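Local coordinates for RagA protein (Porphyromonas gingivalis, PDB 6SLN), which probably works as a TonB-dependent outer-membrane transporter that takes up peptide nutrients through a plugged beta-barrel, at residues Q123-M132 / D862-W870; E922-K930 / T963-E973. All coordinates share one frame; numbering follows the deposited sequence.

Contact 1 (123-132 with 862-870) joins the plug to the barrel of this TonB-dependent receptor, whereas contact 2 (922-930 with 963-973) lies within the barrel region and ties one strand to the next strand and the loop that follows it. Their centres are about 12 Å apart, and along the chain contact 1 closes before contact 2 opens. Strands 857-873 and 921-937 are antiparallel neighbours, and the backbone atoms Ala864 O and Arg928 N, 2.9 Å apart, are probably hydrogen-bonded. The plug segment therefore rests on a strand whose neighbour is itself held by strand 951-964 and its loop, so that the two contacts form one continuous patch of plug and wall.

Contact 1. Residues Q123-M132 / D862-W870; sequences QGQVAGMQVM and DFAYIVGKW
Gly124 lays its CA against the CB of Ala864 at 3.4 Å, where the backbones of plug and barrel come nearest, CA to CA, as expected of a TonB-dependent receptor, whose plug fills the lumen of a beta-barrel. Both residues suit the place by being small: Ala864 carries just a methyl group, and Gly124 has no side chain and readily adopts its positive phi. The same methyl touches the backbone O of Gln123, 3.4 Å from Ala864 CB. Along strand 862-867, Asp862, Ala864 and Ile866 point to the plug, while Phe863 and Tyr865 point away.

On one side of this small pair, Gln125 and Asp862 cross at about a right angle. A bend at chi2 (-59°) brings the glutamine amide toward the aspartate, and NE2 of Gln125 comes to 3.1 Å from OD2 of Asp862; the amide and carboxylate planes are 55° apart. Asp862 OD2 is also hydrogen-bonded to Ser849 on the adjoining strand.

On the other side the contact is made by aliphatic parts of the side chains and a thioether. Ile866, a branched residue suited to a strand, reaches out with CD1 and touches CG of Gln130 at 3.8 Å, again nearly at a right angle. Met132 and Lys869 instead slide past each other in opposite directions, the flexible thioether lying along the lysine methylenes with SD 3.9 Å from CD, while NZ continues to Gly975 O. Pro842 adjoins Gln130, Ile866 and Lys869.

Within the plug, a type II turn from Val126 to Met129, with Gly128 at its third position, reverses the chain and returns strand 129-132 to Gln123. The extended Gln123 side chain bonds Lys930 through OE1, and its NE2 donates to Val131 O at 2.9 Å, from above the carbonyl plane.

Contact 2. Residues E922-K930 / T963-E973; sequences ENASFLRLK and TVTKYKGFDPE
Asp971 OD1 is gripped end-on by Arg928, with NH2 at 2.6 Å and NH1 at 3.0 Å, and it also accepts the backbone N of Glu973 in an Asx turn. The salt bridge fastens the loop after strand 951-964 to the antiparallel strand 921-937 of the beta-barrel. A bend at chi3 (-109°) turns the guanidinium so that its edge serves three residues at once: NE and NH2 share Thr963 OG1, 2.9 Å from NE, and NH1 forms a salt bridge with Glu973 OE2 at 2.8 Å, though as a hydrogen bond it is weak. Arginine suits the spot because one flat group can bind a hydroxyl and two carboxylates, whose negative charges it probably offsets in part; Asp971 OD2 turns to Asn985.

Arg928 and Thr963 form a non-hydrogen-bonded pair on one face of the sheet. On the other face sit Leu927 and Val964, joined by backbone bonds in both directions. Next along the chain, Thr965 OG1 donates to Ser925 O at 2.8 Å and accepts Tyr967 N, closing an ST turn.

Between the polar ends, Pro972 gives a rigid apolar surface, its CG 3.7 Å from Phe926 CB, and the Phe926 ring reaches on to the methylenes of Glu973. The small methyl of Ala924 rests against both Pro972 and Tyr967.

At the far end the loop's turn is held by Glu922, whose OE2 pairs with Arg876. Its OE1 takes two donors: Lys968 N arrives at 2.6 Å on the syn lone pair, almost straight at 170°, while Lys968 NZ forms a salt bridge from above the carboxylate plane at 2.8 Å.

Contact 1. Residues Q123-M132 / D862-W870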
ATOM      1  N   GLN A 123      35.556  10.173  13.074  1.00 61.13           N
ATOM      2  CA  GLN A 123      35.760  10.444  14.488  1.00 52.10           C
ATOM      3  C   GLN A 123      37.242  10.530  14.791  1.00 52.61           C
ATOM      4  O   GLN A 123      37.990   9.582  14.538  1.00 61.50           O
ATOM      5  CB  GLN A 123      35.115   9.361  15.331  1.00 47.23           C
ATOM      6  CG  GLN A 123      34.836   9.816  16.721  1.00 47.82           C
ATOM      7  CD  GLN A 123      34.431   8.685  17.622  1.00 55.17           C
ATOM      8  OE1 GLN A 123      35.061   7.628  17.621  1.00 67.33           O
ATOM      9  NE2 GLN A 123      33.369   8.890  18.394  1.00 51.81           N
ATOM     10  N   GLY A 124      37.667  11.683  15.302  1.00 51.37           N
ATOM     11  CA  GLY A 124      39.057  11.920  15.621  1.00 47.40           C
ATOM     12  C   GLY A 124      39.932  12.379  14.479  1.00 50.09           C
ATOM     13  O   GLY A 124      41.138  12.553  14.690  1.00 59.87           O
ATOM     14  N   GLN A 125      39.378  12.609  13.285  1.00 44.26           N
ATOM     15  CA  GLN A 125      40.191  12.876  12.102  1.00 55.63           C
ATOM     16  C   GLN A 125      40.220  14.345  11.688  1.00 59.30           C
ATOM     17  O   GLN A 125      41.165  14.769  11.007  1.00 52.89           O
ATOM     18  CB  GLN A 125      39.692  12.030  10.921  1.00 58.42           C
ATOM     19  CG  GLN A 125      39.815  10.524  11.131  1.00 51.21           C
ATOM     20  CD  GLN A 125      41.242  10.097  11.389  1.00 59.26           C
ATOM     21  OE1 GLN A 125      42.146  10.410  10.615  1.00 61.30           O
ATOM     22  NE2 GLN A 125      41.455   9.377  12.486  1.00 69.54           N
ATOM     23  N   VAL A 126      39.224  15.137  12.071  1.00 61.21           N
ATOM     24  CA  VAL A 126      39.163  16.530  11.653  1.00 62.37           C
ATOM     25  C   VAL A 126      38.933  17.424  12.866  1.00 57.90           C
ATOM     26  O   VAL A 126      37.950  17.251  13.595  1.00 58.94           O
ATOM     27  CB  VAL A 126      38.065  16.753  10.602  1.00 70.26           C
ATOM     28  CG1 VAL A 126      38.004  18.220  10.213  1.00 75.07           C
ATOM     29  CG2 VAL A 126      38.322  15.894   9.382  1.00 70.76           C
ATOM     30  N   ALA A 127      39.822  18.395  13.059  1.00 57.56           N
ATOM     31  CA  ALA A 127      39.715  19.332  14.173  1.00 56.24           C
ATOM     32  C   ALA A 127      38.392  20.085  14.123  1.00 57.47           C
ATOM     33  O   ALA A 127      38.049  20.678  13.100  1.00 58.48           O
ATOM     34  CB  ALA A 127      40.884  20.323  14.140  1.00 51.44           C
ATOM     35  N   GLY A 128      37.653  20.053  15.229  1.00 53.21           N
ATOM     36  CA  GLY A 128      36.411  20.774  15.348  1.00 42.92           C
ATOM     37  C   GLY A 128      35.177  19.999  14.942  1.00 48.95           C
ATOM     38  O   GLY A 128      34.059  20.510  15.112  1.00 50.35           O
ATOM     39  N   MET A 129      35.326  18.792  14.409  1.00 45.48           N
ATOM     40  CA  MET A 129      34.180  18.006  13.965  1.00 48.02           C
ATOM     41  C   MET A 129      33.964  16.869  14.954  1.00 46.56           C
ATOM     42  O   MET A 129      34.861  16.039  15.147  1.00 47.12           O
ATOM     43  CB  MET A 129      34.397  17.480  12.547  1.00 46.78           C
ATOM     44  CG  MET A 129      33.242  16.678  11.989  1.00 52.06           C
ATOM     45  SD  MET A 129      33.713  15.835  10.456  1.00 63.62           S
ATOM     46  CE  MET A 129      32.448  16.443   9.360  1.00 74.18           C
ATOM     47  N   GLN A 130      32.787  16.851  15.597  1.00 44.10           N
ATOM     48  CA  GLN A 130      32.491  15.907  16.679  1.00 44.83           C
ATOM     49  C   GLN A 130      31.589  14.791  16.153  1.00 46.05           C
ATOM     50  O   GLN A 130      30.380  14.981  15.979  1.00 51.02           O
ATOM     51  CB  GLN A 130      31.857  16.610  17.880  1.00 40.25           C
ATOM     52  CG  GLN A 130      32.144  15.899  19.206  1.00 39.42           C
ATOM     53  CD  GLN A 130      31.316  16.399  20.387  1.00 43.14           C
ATOM     54  OE1 GLN A 130      31.867  16.753  21.432  1.00 41.48           O
ATOM     55  NE2 GLN A 130      29.992  16.411  20.232  1.00 49.29           N
ATOM     56  N   VAL A 131      32.188  13.615  15.942  1.00 39.24           N
ATOM     57  CA  VAL A 131      31.495  12.430  15.444  1.00 44.26           C
ATOM     58  C   VAL A 131      31.119  11.548  16.617  1.00 43.71           C
ATOM     59  O   VAL A 131      31.969  11.244  17.459  1.00 55.90           O
ATOM     60  CB  VAL A 131      32.374  11.628  14.472  1.00 42.73           C
ATOM     61  CG1 VAL A 131      31.557  10.485  13.897  1.00 42.68           C
ATOM     62  CG2 VAL A 131      32.975  12.529  13.384  1.00 43.15           C
ATOM     63  N   MET A 132      29.867  11.096  16.658  1.00 41.31           N
ATOM     64  CA  MET A 132      29.473  10.089  17.642  1.00 46.16           C
ATOM     65  C   MET A 132      28.317   9.249  17.103  1.00 49.81           C
ATOM     66  O   MET A 132      27.346   9.787  16.558  1.00 53.26           O
ATOM     67  CB  MET A 132      29.097  10.734  18.987  1.00 36.43           C
ATOM     68  CG  MET A 132      30.294  11.029  19.888  1.00 43.43           C
ATOM     69  SD  MET A 132      29.815  11.562  21.528  1.00 59.85           S
ATOM     70  CE  MET A 132      29.306  13.246  21.219  1.00 54.77           C
ATOM     71  N   ASP A 862      44.610   4.625  14.254  1.00 77.02           N
ATOM     72  CA  ASP A 862      43.802   5.834  14.280  1.00 76.17           C
ATOM     73  C   ASP A 862      43.116   5.891  15.641  1.00 70.62           C
ATOM     74  O   ASP A 862      42.295   5.025  15.968  1.00 68.47           O
ATOM     75  CB  ASP A 862      42.803   5.843  13.123  1.00 76.69           C
ATOM     76  CG  ASP A 862      43.461   6.153  11.789  1.00 84.42           C
ATOM     77  OD1 ASP A 862      44.049   5.234  11.187  1.00 90.42           O
ATOM     78  OD2 ASP A 862      43.396   7.314  11.338  1.00 89.75           O
ATOM     79  N   PHE A 863      43.482   6.886  16.443  1.00 64.78           N
ATOM     80  CA  PHE A 863      42.846   7.148  17.723  1.00 63.67           C
ATOM     81  C   PHE A 863      41.950   8.375  17.643  1.00 62.13           C
ATOM     82  O   PHE A 863      42.134   9.265  16.808  1.00 57.34           O
ATOM     83  CB  PHE A 863      43.862   7.403  18.827  1.00 63.19           C
ATOM     84  CG  PHE A 863      44.733   6.254  19.141  1.00 61.29           C
ATOM     85  CD1 PHE A 863      45.814   5.955  18.339  1.00 58.98           C
ATOM     86  CD2 PHE A 863      44.517   5.516  20.284  1.00 59.83           C
ATOM     87  CE1 PHE A 863      46.641   4.924  18.655  1.00 59.81           C
ATOM     88  CE2 PHE A 863      45.334   4.480  20.603  1.00 56.48           C
ATOM     89  CZ  PHE A 863      46.399   4.178  19.786  1.00 59.38           C
ATOM     90  N   ALA A 864      41.017   8.430  18.588  1.00 60.24           N
ATOM     91  CA  ALA A 864      40.044   9.500  18.708  1.00 55.31           C
ATOM     92  C   ALA A 864      39.598   9.565  20.162  1.00 53.55           C
ATOM     93  O   ALA A 864      39.565   8.545  20.861  1.00 47.94           O
ATOM     94  CB  ALA A 864      38.845   9.260  17.781  1.00 42.37           C
ATOM     95  N   TYR A 865      39.247  10.763  20.620  1.00 52.58           N
ATOM     96  CA  TYR A 865      38.783  10.878  21.994  1.00 56.39           C
ATOM     97  C   TYR A 865      37.693  11.937  22.131  1.00 61.95           C
ATOM     98  O   TYR A 865      37.549  12.852  21.308  1.00 57.86           O
ATOM     99  CB  TYR A 865      39.938  11.174  22.955  1.00 52.74           C
ATOM    100  CG  TYR A 865      40.798  12.345  22.566  1.00 51.75           C
ATOM    101  CD1 TYR A 865      41.881  12.180  21.716  1.00 54.31           C
ATOM    102  CD2 TYR A 865      40.549  13.610  23.074  1.00 55.85           C
ATOM    103  CE1 TYR A 865      42.681  13.248  21.366  1.00 57.89           C
ATOM    104  CE2 TYR A 865      41.345  14.688  22.731  1.00 57.71           C
ATOM    105  CZ  TYR A 865      42.407  14.499  21.881  1.00 59.39           C
ATOM    106  OH  TYR A 865      43.183  15.570  21.534  1.00 60.63           O
ATOM    107  N   ILE A 866      36.912  11.774  23.195  1.00 60.48           N
ATOM    108  CA  ILE A 866      35.819  12.657  23.563  1.00 52.16           C
ATOM    109  C   ILE A 866      35.962  12.890  25.062  1.00 55.95           C
ATOM    110  O   ILE A 866      35.677  11.994  25.859  1.00 56.55           O
ATOM    111  CB  ILE A 866      34.450  12.055  23.216  1.00 45.44           C
ATOM    112  CG1 ILE A 866      34.324  11.862  21.707  1.00 50.14           C
ATOM    113  CG2 ILE A 866      33.316  12.913  23.737  1.00 40.76           C
ATOM    114  CD1 ILE A 866      34.138  13.149  20.940  1.00 60.75           C
ATOM    115  N   VAL A 867      36.421  14.079  25.442  1.00 59.89           N
ATOM    116  CA  VAL A 867      36.715  14.428  26.829  1.00 60.33           C
ATOM    117  C   VAL A 867      35.697  15.451  27.314  1.00 58.52           C
ATOM    118  O   VAL A 867      35.332  16.374  26.581  1.00 53.33           O
ATOM    119  CB  VAL A 867      38.146  14.982  26.972  1.00 56.84           C
ATOM    120  CG1 VAL A 867      38.440  15.340  28.419  1.00 50.12           C
ATOM    121  CG2 VAL A 867      39.155  13.974  26.439  1.00 55.36           C
ATOM    122  N   GLY A 868      35.249  15.298  28.555  1.00 58.10           N
ATOM    123  CA  GLY A 868      34.204  16.156  29.059  1.00 54.59           C
ATOM    124  C   GLY A 868      32.801  15.629  28.870  1.00 58.47           C
ATOM    125  O   GLY A 868      31.843  16.342  29.205  1.00 55.81           O
ATOM    126  N   LYS A 869      32.652  14.400  28.365  1.00 57.08           N
ATOM    127  CA  LYS A 869      31.348  13.759  28.251  1.00 51.09           C
ATOM    128  C   LYS A 869      30.918  13.198  29.604  1.00 50.10           C
ATOM    129  O   LYS A 869      31.685  12.501  30.279  1.00 62.37           O
ATOM    130  CB  LYS A 869      31.390  12.657  27.185  1.00 45.44           C
ATOM    131  CG  LYS A 869      30.072  11.925  26.927  1.00 43.86           C
ATOM    132  CD  LYS A 869      29.935  11.581  25.435  1.00 47.70           C
ATOM    133  CE  LYS A 869      29.092  10.346  25.176  1.00 45.68           C
ATOM    134  NZ  LYS A 869      27.706  10.373  25.747  1.00 45.41           N
ATOM    135  N   TRP A 870      29.706  13.547  30.012  1.00 46.10           N
ATOM    136  CA  TRP A 870      29.010  12.923  31.119  1.00 41.75           C
ATOM    137  C   TRP A 870      27.725  12.315  30.580  1.00 51.10           C
ATOM    138  O   TRP A 870      27.286  12.611  29.461  1.00 52.00           O
ATOM    139  CB  TRP A 870      28.721  13.931  32.242  1.00 46.24           C
ATOM    140  CG  TRP A 870      29.954  14.714  32.612  1.00 51.54           C
ATOM    141  CD1 TRP A 870      30.443  15.825  31.975  1.00 52.89           C
ATOM    142  CD2 TRP A 870      30.888  14.413  33.666  1.00 44.75           C
ATOM    143  NE1 TRP A 870      31.612  16.240  32.586  1.00 61.48           N
ATOM    144  CE2 TRP A 870      31.901  15.392  33.622  1.00 49.37           C
ATOM    145  CE3 TRP A 870      30.953  13.426  34.647  1.00 49.80           C
ATOM    146  CZ2 TRP A 870      32.960  15.406  34.520  1.00 54.42           C
ATOM    147  CZ3 TRP A 870      32.025  13.440  35.545  1.00 52.93           C
ATOM    148  CH2 TRP A 870      33.008  14.416  35.468  1.00 54.29           C
TER

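Contact 2. Residues E922-K930 / T963-E973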
ATOM      1  N   GLU A 922      27.770   9.771  35.313  1.00 48.92           N
ATOM      2  CA  GLU A 922      29.113   9.230  35.184  1.00 51.71           C
ATOM      3  C   GLU A 922      29.925   9.982  34.141  1.00 45.25           C
ATOM      4  O   GLU A 922      29.390  10.471  33.144  1.00 41.88           O
ATOM      5  CB  GLU A 922      29.073   7.749  34.809  1.00 53.16           C
ATOM      6  CG  GLU A 922      28.440   6.864  35.854  1.00 56.63           C
ATOM      7  CD  GLU A 922      28.495   5.409  35.450  1.00 57.96           C
ATOM      8  OE1 GLU A 922      29.539   5.012  34.889  1.00 60.24           O
ATOM      9  OE2 GLU A 922      27.501   4.675  35.668  1.00 51.23           O
ATOM     10  N   ASN A 923      31.233  10.043  34.381  1.00 43.45           N
ATOM     11  CA  ASN A 923      32.200  10.504  33.392  1.00 43.58           C
ATOM     12  C   ASN A 923      32.271   9.568  32.191  1.00 49.28           C
ATOM     13  O   ASN A 923      33.015   8.574  32.207  1.00 47.67           O
ATOM     14  CB  ASN A 923      33.577  10.621  34.036  1.00 44.75           C
ATOM     15  CG  ASN A 923      34.552  11.366  33.172  1.00 54.19           C
ATOM     16  OD1 ASN A 923      34.611  11.160  31.953  1.00 56.06           O
ATOM     17  ND2 ASN A 923      35.316  12.257  33.788  1.00 56.35           N
ATOM     18  N   ALA A 924      31.511   9.878  31.140  1.00 46.98           N
ATOM     19  CA  ALA A 924      31.476   9.051  29.943  1.00 43.63           C
ATOM     20  C   ALA A 924      32.510   9.479  28.898  1.00 48.70           C
ATOM     21  O   ALA A 924      32.338   9.185  27.707  1.00 53.52           O
ATOM     22  CB  ALA A 924      30.068   9.045  29.342  1.00 41.22           C
ATOM     23  N   SER A 925      33.580  10.153  29.314  1.00 48.31           N
ATOM     24  CA  SER A 925      34.667  10.458  28.392  1.00 52.55           C
ATOM     25  C   SER A 925      35.407   9.180  28.009  1.00 57.21           C
ATOM     26  O   SER A 925      35.374   8.172  28.728  1.00 59.57           O
ATOM     27  CB  SER A 925      35.645  11.459  29.011  1.00 43.93           C
ATOM     28  OG  SER A 925      34.962  12.407  29.798  1.00 45.15           O
ATOM     29  N   PHE A 926      36.087   9.220  26.863  1.00 42.98           N
ATOM     30  CA  PHE A 926      36.714   7.990  26.400  1.00 52.24           C
ATOM     31  C   PHE A 926      37.742   8.268  25.318  1.00 54.36           C
ATOM     32  O   PHE A 926      37.631   9.232  24.562  1.00 58.22           O
ATOM     33  CB  PHE A 926      35.678   6.989  25.873  1.00 49.15           C
ATOM     34  CG  PHE A 926      34.938   7.456  24.642  1.00 50.61           C
ATOM     35  CD1 PHE A 926      35.398   7.135  23.368  1.00 51.11           C
ATOM     36  CD2 PHE A 926      33.769   8.198  24.756  1.00 49.45           C
ATOM     37  CE1 PHE A 926      34.699   7.553  22.229  1.00 46.25           C
ATOM     38  CE2 PHE A 926      33.071   8.602  23.622  1.00 45.80           C
ATOM     39  CZ  PHE A 926      33.540   8.274  22.362  1.00 39.64           C
ATOM     40  N   LEU A 927      38.740   7.400  25.263  1.00 61.19           N
ATOM     41  CA  LEU A 927      39.680   7.308  24.159  1.00 56.64           C
ATOM     42  C   LEU A 927      39.444   5.973  23.467  1.00 61.31           C
ATOM     43  O   LEU A 927      39.348   4.935  24.130  1.00 58.39           O
ATOM     44  CB  LEU A 927      41.109   7.414  24.672  1.00 45.64           C
ATOM     45  CG  LEU A 927      42.265   6.829  23.872  1.00 46.26           C
ATOM     46  CD1 LEU A 927      42.580   7.726  22.705  1.00 46.61           C
ATOM     47  CD2 LEU A 927      43.497   6.663  24.769  1.00 47.50           C
ATOM     48  N   ARG A 928      39.308   5.996  22.151  1.00 58.37           N
ATOM     49  CA  ARG A 928      39.043   4.780  21.400  1.00 52.01           C
ATOM     50  C   ARG A 928      40.111   4.605  20.335  1.00 55.92           C
ATOM     51  O   ARG A 928      40.333   5.503  19.514  1.00 62.15           O
ATOM     52  CB  ARG A 928      37.656   4.814  20.769  1.00 47.71           C
ATOM     53  CG  ARG A 928      37.054   3.435  20.582  1.00 49.41           C
ATOM     54  CD  ARG A 928      35.540   3.534  20.647  1.00 53.49           C
ATOM     55  NE  ARG A 928      35.005   2.948  21.862  1.00 60.94           N
ATOM     56  CZ  ARG A 928      33.743   3.055  22.263  1.00 56.02           C
ATOM     57  NH1 ARG A 928      32.868   3.741  21.542  1.00 38.45           N
ATOM     58  NH2 ARG A 928      33.360   2.463  23.396  1.00 63.72           N
ATOM     59  N   LEU A 929      40.786   3.466  20.365  1.00 54.61           N
ATOM     60  CA  LEU A 929      41.591   3.041  19.230  1.00 51.10           C
ATOM     61  C   LEU A 929      40.606   2.671  18.139  1.00 48.12           C
ATOM     62  O   LEU A 929      40.032   1.585  18.154  1.00 57.24           O
ATOM     63  CB  LEU A 929      42.487   1.868  19.608  1.00 48.21           C
ATOM     64  CG  LEU A 929      43.360   1.304  18.494  1.00 57.67           C
ATOM     65  CD1 LEU A 929      44.083   2.419  17.760  1.00 60.08           C
ATOM     66  CD2 LEU A 929      44.351   0.286  19.045  1.00 60.53           C
ATOM     67  N   LYS A 930      40.353   3.600  17.217  1.00 54.40           N
ATOM     68  CA  LYS A 930      39.306   3.382  16.222  1.00 50.35           C
ATOM     69  C   LYS A 930      39.749   2.409  15.144  1.00 50.44           C
ATOM     70  O   LYS A 930      38.969   1.556  14.715  1.00 53.25           O
ATOM     71  CB  LYS A 930      38.891   4.705  15.593  1.00 41.41           C
ATOM     72  CG  LYS A 930      38.007   5.531  16.471  1.00 49.14           C
ATOM     73  CD  LYS A 930      36.753   5.926  15.734  1.00 50.87           C
ATOM     74  CE  LYS A 930      35.658   4.871  15.873  1.00 52.97           C
ATOM     75  NZ  LYS A 930      34.965   4.970  17.183  1.00 73.91           N
ATOM     76  N   THR A 963      38.911   0.578  24.160  1.00 65.97           N
ATOM     77  CA  THR A 963      38.370   1.793  24.741  1.00 51.87           C
ATOM     78  C   THR A 963      39.058   2.039  26.079  1.00 58.56           C
ATOM     79  O   THR A 963      39.465   1.104  26.769  1.00 63.69           O
ATOM     80  CB  THR A 963      36.848   1.705  24.928  1.00 48.92           C
ATOM     81  OG1 THR A 963      36.257   1.114  23.763  1.00 50.87           O
ATOM     82  CG2 THR A 963      36.240   3.106  25.141  1.00 42.99           C
ATOM     83  N   VAL A 964      39.220   3.312  26.419  1.00 59.83           N
ATOM     84  CA  VAL A 964      39.752   3.739  27.702  1.00 55.73           C
ATOM     85  C   VAL A 964      38.736   4.706  28.296  1.00 61.80           C
ATOM     86  O   VAL A 964      38.541   5.807  27.769  1.00 66.84           O
ATOM     87  CB  VAL A 964      41.119   4.407  27.562  1.00 50.13           C
ATOM     88  CG1 VAL A 964      41.504   5.012  28.860  1.00 47.13           C
ATOM     89  CG2 VAL A 964      42.157   3.399  27.110  1.00 46.83           C
ATOM     90  N   THR A 965      38.089   4.302  29.386  1.00 59.31           N
ATOM     91  CA  THR A 965      36.982   5.056  29.960  1.00 55.12           C
ATOM     92  C   THR A 965      36.706   4.507  31.351  1.00 59.66           C
ATOM     93  O   THR A 965      37.085   3.378  31.668  1.00 66.00           O
ATOM     94  CB  THR A 965      35.730   4.947  29.093  1.00 51.76           C
ATOM     95  OG1 THR A 965      34.630   5.611  29.730  1.00 49.92           O
ATOM     96  CG2 THR A 965      35.392   3.475  28.882  1.00 47.48           C
ATOM     97  N   LYS A 966      36.056   5.319  32.184  1.00 60.29           N
ATOM     98  CA  LYS A 966      35.591   4.871  33.492  1.00 58.50           C
ATOM     99  C   LYS A 966      34.071   4.752  33.533  1.00 54.09           C
ATOM    100  O   LYS A 966      33.488   4.646  34.618  1.00 56.69           O
ATOM    101  CB  LYS A 966      36.103   5.796  34.604  1.00 62.38           C
ATOM    102  CG  LYS A 966      35.359   7.134  34.779  1.00 77.17           C
ATOM    103  CD  LYS A 966      35.696   7.830  36.132  1.00 85.89           C
ATOM    104  CE  LYS A 966      34.506   8.664  36.681  1.00 85.52           C
ATOM    105  NZ  LYS A 966      34.877   9.810  37.587  1.00 79.33           N
ATOM    106  N   TYR A 967      33.420   4.769  32.366  1.00 43.32           N
ATOM    107  CA  TYR A 967      31.973   4.610  32.306  1.00 43.92           C
ATOM    108  C   TYR A 967      31.586   3.183  32.676  1.00 51.43           C
ATOM    109  O   TYR A 967      32.022   2.231  32.029  1.00 57.91           O
ATOM    110  CB  TYR A 967      31.452   4.950  30.915  1.00 41.18           C
ATOM    111  CG  TYR A 967      29.950   4.996  30.893  1.00 40.34           C
ATOM    112  CD1 TYR A 967      29.274   5.919  31.665  1.00 40.44           C
ATOM    113  CD2 TYR A 967      29.200   4.109  30.128  1.00 50.87           C
ATOM    114  CE1 TYR A 967      27.894   5.981  31.671  1.00 50.37           C
ATOM    115  CE2 TYR A 967      27.801   4.163  30.131  1.00 56.73           C
ATOM    116  CZ  TYR A 967      27.156   5.104  30.913  1.00 54.30           C
ATOM    117  OH  TYR A 967      25.780   5.192  30.945  1.00 52.63           O
ATOM    118  N   LYS A 968      30.747   3.037  33.693  1.00 54.32           N
ATOM    119  CA  LYS A 968      30.366   1.729  34.215  1.00 46.86           C
ATOM    120  C   LYS A 968      29.243   1.071  33.426  1.00 45.97           C
ATOM    121  O   LYS A 968      28.748   0.017  33.848  1.00 51.55           O
ATOM    122  CB  LYS A 968      29.965   1.846  35.695  1.00 48.48           C
ATOM    123  CG  LYS A 968      31.077   2.380  36.609  1.00 43.64           C
ATOM    124  CD  LYS A 968      30.523   3.173  37.790  1.00 52.58           C
ATOM    125  CE  LYS A 968      31.351   4.457  38.052  1.00 61.01           C
ATOM    126  NZ  LYS A 968      31.552   5.383  36.845  1.00 51.80           N
ATOM    127  N   GLY A 969      28.827   1.651  32.300  1.00 44.41           N
ATOM    128  CA  GLY A 969      27.995   0.960  31.338  1.00 43.58           C
ATOM    129  C   GLY A 969      28.801   0.381  30.179  1.00 39.10           C
ATOM    130  O   GLY A 969      30.032   0.428  30.141  1.00 41.83           O
ATOM    131  N   PHE A 970      28.080  -0.153  29.199  1.00 38.28           N
ATOM    132  CA  PHE A 970      28.757  -0.907  28.148  1.00 46.18           C
ATOM    133  C   PHE A 970      29.566   0.008  27.236  1.00 49.51           C
ATOM    134  O   PHE A 970      30.727  -0.277  26.919  1.00 49.69           O
ATOM    135  CB  PHE A 970      27.737  -1.701  27.337  1.00 47.82           C
ATOM    136  CG  PHE A 970      27.201  -2.908  28.051  1.00 48.91           C
ATOM    137  CD1 PHE A 970      26.119  -2.795  28.915  1.00 39.19           C
ATOM    138  CD2 PHE A 970      27.771  -4.169  27.843  1.00 46.62           C
ATOM    139  CE1 PHE A 970      25.613  -3.920  29.558  1.00 39.73           C
ATOM    140  CE2 PHE A 970      27.274  -5.284  28.478  1.00 37.63           C
ATOM    141  CZ  PHE A 970      26.195  -5.158  29.343  1.00 40.10           C
ATOM    142  N   ASP A 971      28.972   1.101  26.802  1.00 48.13           N
ATOM    143  CA  ASP A 971      29.623   1.963  25.822  1.00 52.80           C
ATOM    144  C   ASP A 971      29.471   3.429  26.227  1.00 52.16           C
ATOM    145  O   ASP A 971      28.346   3.959  26.235  1.00 52.50           O
ATOM    146  CB  ASP A 971      29.035   1.713  24.423  1.00 39.56           C
ATOM    147  CG  ASP A 971      29.810   2.424  23.319  1.00 41.98           C
ATOM    148  OD1 ASP A 971      30.809   3.131  23.624  1.00 37.80           O
ATOM    149  OD2 ASP A 971      29.410   2.282  22.133  1.00 43.97           O
ATOM    150  N   PRO A 972      30.569   4.116  26.560  1.00 39.12           N
ATOM    151  CA  PRO A 972      30.455   5.555  26.849  1.00 56.63           C
ATOM    152  C   PRO A 972      29.955   6.359  25.653  1.00 55.90           C
ATOM    153  O   PRO A 972      29.335   7.408  25.845  1.00 53.60           O
ATOM    154  CB  PRO A 972      31.881   5.950  27.270  1.00 59.09           C
ATOM    155  CG  PRO A 972      32.780   4.891  26.699  1.00 49.06           C
ATOM    156  CD  PRO A 972      31.961   3.639  26.568  1.00 39.55           C
ATOM    157  N   GLU A 973      30.164   5.880  24.424  1.00 54.17           N
ATOM    158  CA  GLU A 973      29.643   6.582  23.257  1.00 51.96           C
ATOM    159  C   GLU A 973      28.140   6.418  23.094  1.00 47.83           C
ATOM    160  O   GLU A 973      27.507   7.233  22.418  1.00 46.63           O
ATOM    161  CB  GLU A 973      30.344   6.093  21.989  1.00 51.67           C
ATOM    162  CG  GLU A 973      30.079   6.934  20.739  1.00 52.69           C
ATOM    163  CD  GLU A 973      30.971   6.526  19.578  1.00 57.54           C
ATOM    164  OE1 GLU A 973      30.803   7.042  18.451  1.00 61.92           O
ATOM    165  OE2 GLU A 973      31.856   5.677  19.801  1.00 60.91           O
TER